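Local atomic coordinates of vanadium-dependent haloperoxidase (PDB entry 4CIT), a protein that probably acts as a vanadate-dependent peroxidase that uses hydrogen peroxide to oxidise halides, chiefly iodide. Residues Pro59-Arg64 and Asp170-Thr175. Residues are numbered along the deposited sequence; the frame is centred on the assembly and turned at random.
Sequences PPVASR and DNYAQT
R64, near the start of helix 59-80, reaches D170 and Y172 through a salt bridge combined with a cation-pi stack, joining the helical bundle of this vanadium haloperoxidase to the turn that follows helix 146-167. Its chain is extended from CG to NE, with CG anti to the backbone N (chi1 176°), long enough to carry the charge across to the turn, and the bend at chi4 (-87°) turns the guanidinium. This group meets the carboxylate side-on: R64 NE gives a nearly straight bond of 2.8 Å to the syn lone pair of D170 OD2, with OD2 almost in the guanidinium plane, while R64 NH2 donates to D170 OD1 over 3.1 Å. The guanidinium and carboxylate planes are 48° apart, and the NH2 bond is the more bent. D170 OD2 is also hydrogen-bonded to Y68 OH, one helical turn beyond R64. The Y172 ring lies almost parallel to the guanidinium, centres 4.1 Å apart, an aromatic face well suited to a flat cation; R64 NH1 sits over the rim near CD2. Branched V61, one turn before R64, sets CG2 at the ring edge by CE1 and CG1 3.9 Å from Y172 OH. D170 also closes an Asx turn: Y172 N donates to D170 OD1 over 3.0 Å, from the carboxylate face opposite R64 NH2.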
ATOM      1  N   PRO A  59      -5.442  -6.590  -1.770  1.00 12.17           N
ATOM      2  CA  PRO A  59      -4.222  -5.767  -1.657  1.00 13.35           C
ATOM      3  C   PRO A  59      -4.003  -4.680  -2.707  1.00 13.12           C
ATOM      4  O   PRO A  59      -3.789  -3.494  -2.347  1.00 12.75           O
ATOM      5  CB  PRO A  59      -3.074  -6.790  -1.583  1.00 14.48           C
ATOM      6  CG  PRO A  59      -3.743  -7.988  -0.960  1.00 14.78           C
ATOM      7  CD  PRO A  59      -5.171  -8.005  -1.486  1.00 13.10           C
ATOM      8  N   PRO A  60      -4.186  -4.993  -3.984  1.00 12.14           N
ATOM      9  CA  PRO A  60      -4.010  -3.901  -4.939  1.00 11.64           C
ATOM     10  C   PRO A  60      -5.057  -2.785  -4.844  1.00 11.28           C
ATOM     11  O   PRO A  60      -4.705  -1.596  -4.966  1.00 11.75           O
ATOM     12  CB  PRO A  60      -4.124  -4.586  -6.344  1.00 11.99           C
ATOM     13  CG  PRO A  60      -4.524  -6.011  -6.069  1.00 12.77           C
ATOM     14  CD  PRO A  60      -4.394  -6.314  -4.615  1.00 12.91           C
ATOM     15  N   VAL A  61      -6.313  -3.151  -4.616  1.00 11.41           N
ATOM     16  CA  VAL A  61      -7.418  -2.156  -4.543  1.00 11.43           C
ATOM     17  C   VAL A  61      -7.218  -1.230  -3.308  1.00 11.78           C
ATOM     18  O   VAL A  61      -7.446  -0.008  -3.387  1.00 10.99           O
ATOM     19  CB  VAL A  61      -8.811  -2.835  -4.504  1.00 13.63           C
ATOM     20  CG1 VAL A  61      -9.887  -1.799  -4.253  1.00 14.78           C
ATOM     21  CG2 VAL A  61      -9.052  -3.531  -5.824  1.00 14.04           C
ATOM     22  N   ALA A  62      -6.709  -1.795  -2.202  1.00 11.67           N
ATOM     23  CA  ALA A  62      -6.397  -1.028  -0.992  1.00 13.64           C
ATOM     24  C   ALA A  62      -5.401   0.101  -1.283  1.00 12.87           C
ATOM     25  O   ALA A  62      -5.525   1.186  -0.752  1.00 12.40           O
ATOM     26  CB  ALA A  62      -5.848  -1.974   0.082  1.00 13.46           C
ATOM     27  N   SER A  63      -4.442  -0.119  -2.205  1.00 12.08           N
ATOM     28  CA  SER A  63      -3.419   0.883  -2.491  1.00 12.44           C
ATOM     29  C   SER A  63      -3.989   2.114  -3.181  1.00 11.21           C
ATOM     30  O   SER A  63      -3.584   3.251  -2.977  1.00 11.25           O
ATOM     31  CB  SER A  63      -2.249   0.307  -3.291  1.00 12.70           C
ATOM     32  OG  SER A  63      -2.668  -0.077  -4.585  1.00 12.30           O
ATOM     33  N   ARG A  64      -5.049   1.878  -3.931  1.00 11.36           N
ATOM     34  CA  ARG A  64      -5.722   2.946  -4.661  1.00 11.94           C
ATOM     35  C   ARG A  64      -6.531   3.821  -3.634  1.00 11.62           C
ATOM     36  O   ARG A  64      -6.601   5.040  -3.698  1.00 11.05           O
ATOM     37  CB  ARG A  64      -6.631   2.325  -5.710  1.00 13.35           C
ATOM     38  CG  ARG A  64      -7.485   3.299  -6.500  1.00 14.30           C
ATOM     39  CD  ARG A  64      -8.269   2.614  -7.659  1.00 12.77           C
ATOM     40  NE  ARG A  64      -9.044   3.591  -8.395  1.00 13.05           N
ATOM     41  CZ  ARG A  64     -10.252   4.018  -8.157  1.00 13.73           C
ATOM     42  NH1 ARG A  64     -10.966   3.565  -7.122  1.00 15.37           N
ATOM     43  NH2 ARG A  64     -10.754   4.898  -8.973  1.00 15.03           N
ATOM     44  N   ASP A 170      -9.477   6.838 -14.169  1.00 11.66           N
ATOM     45  CA  ASP A 170      -8.305   5.976 -14.041  1.00 12.19           C
ATOM     46  C   ASP A 170      -8.539   4.508 -14.476  1.00 11.60           C
ATOM     47  O   ASP A 170      -7.690   3.653 -14.314  1.00 10.05           O
ATOM     48  CB  ASP A 170      -7.765   6.002 -12.618  1.00 11.33           C
ATOM     49  CG  ASP A 170      -8.537   5.146 -11.635  1.00 12.77           C
ATOM     50  OD1 ASP A 170      -9.673   4.707 -11.872  1.00 12.54           O
ATOM     51  OD2 ASP A 170      -7.963   4.971 -10.523  1.00 15.07           O
ATOM     52  N   ASN A 171      -9.680   4.226 -15.053  1.00 10.25           N
ATOM     53  CA  ASN A 171     -10.010   2.877 -15.551  1.00 11.52           C
ATOM     54  C   ASN A 171     -10.456   1.862 -14.569  1.00 11.28           C
ATOM     55  O   ASN A 171     -10.831   0.722 -14.936  1.00 13.29           O
ATOM     56  CB  ASN A 171      -8.933   2.295 -16.469  1.00 13.35           C
ATOM     57  CG  ASN A 171      -9.535   1.458 -17.625  1.00 16.52           C
ATOM     58  OD1 ASN A 171     -10.545   1.838 -18.234  1.00 15.88           O
ATOM     59  ND2 ASN A 171      -8.838   0.434 -18.023  1.00 16.49           N
ATOM     60  N   TYR A 172     -10.506   2.231 -13.287  1.00 10.64           N
ATOM     61  CA  TYR A 172     -10.961   1.269 -12.275  1.00 12.15           C
ATOM     62  C   TYR A 172     -12.415   0.885 -12.576  1.00 12.00           C
ATOM     63  O   TYR A 172     -12.804  -0.268 -12.504  1.00 12.55           O
ATOM     64  CB  TYR A 172     -10.913   1.890 -10.901  1.00 12.51           C
ATOM     65  CG  TYR A 172     -11.458   1.069  -9.796  1.00 12.13           C
ATOM     66  CD1 TYR A 172     -10.709   0.018  -9.293  1.00 13.19           C
ATOM     67  CD2 TYR A 172     -12.692   1.342  -9.213  1.00 13.51           C
ATOM     68  CE1 TYR A 172     -11.171  -0.774  -8.276  1.00 14.07           C
ATOM     69  CE2 TYR A 172     -13.179   0.560  -8.140  1.00 12.77           C
ATOM     70  CZ  TYR A 172     -12.426  -0.535  -7.725  1.00 15.38           C
ATOM     71  OH  TYR A 172     -12.817  -1.360  -6.716  1.00 15.41           O
ATOM     72  N   ALA A 173     -13.234   1.877 -12.881  1.00 13.70           N
ATOM     73  CA  ALA A 173     -14.699   1.549 -13.008  1.00 14.46           C
ATOM     74  C   ALA A 173     -14.850   0.547 -14.155  1.00 15.39           C
ATOM     75  O   ALA A 173     -15.657  -0.339 -14.056  1.00 18.54           O
ATOM     76  CB  ALA A 173     -15.538   2.760 -13.328  1.00 14.87           C
ATOM     77  N   GLN A 174     -14.153   0.758 -15.230  1.00 15.30           N
ATOM     78  CA  GLN A 174     -14.266  -0.054 -16.432  1.00 15.20           C
ATOM     79  C   GLN A 174     -13.745  -1.427 -16.210  1.00 18.02           C
ATOM     80  O   GLN A 174     -14.256  -2.361 -16.804  1.00 18.71           O
ATOM     81  CB  GLN A 174     -13.542   0.555 -17.610  1.00 18.62           C
ATOM     82  CG  GLN A 174     -14.257   1.778 -18.147  1.00 18.15           C
ATOM     83  CD  GLN A 174     -14.004   3.048 -17.379  1.00 24.01           C
ATOM     84  OE1 GLN A 174     -13.269   3.106 -16.372  1.00 19.53           O
ATOM     85  NE2 GLN A 174     -14.720   4.081 -17.790  1.00 29.04           N
ATOM     86  N   THR A 175     -12.702  -1.586 -15.388  1.00 15.47           N
ATOM     87  CA  THR A 175     -12.198  -2.932 -15.164  1.00 17.18           C
ATOM     88  C   THR A 175     -13.077  -3.771 -14.238  1.00 17.81           C
ATOM     89  O   THR A 175     -12.891  -4.979 -14.160  1.00 19.86           O
ATOM     90  CB  THR A 175     -10.754  -2.908 -14.567  1.00 16.85           C
ATOM     91  OG1 THR A 175     -10.802  -2.182 -13.343  1.00 18.20           O
ATOM     92  CG2 THR A 175      -9.741  -2.408 -15.533  1.00 19.50           C
TER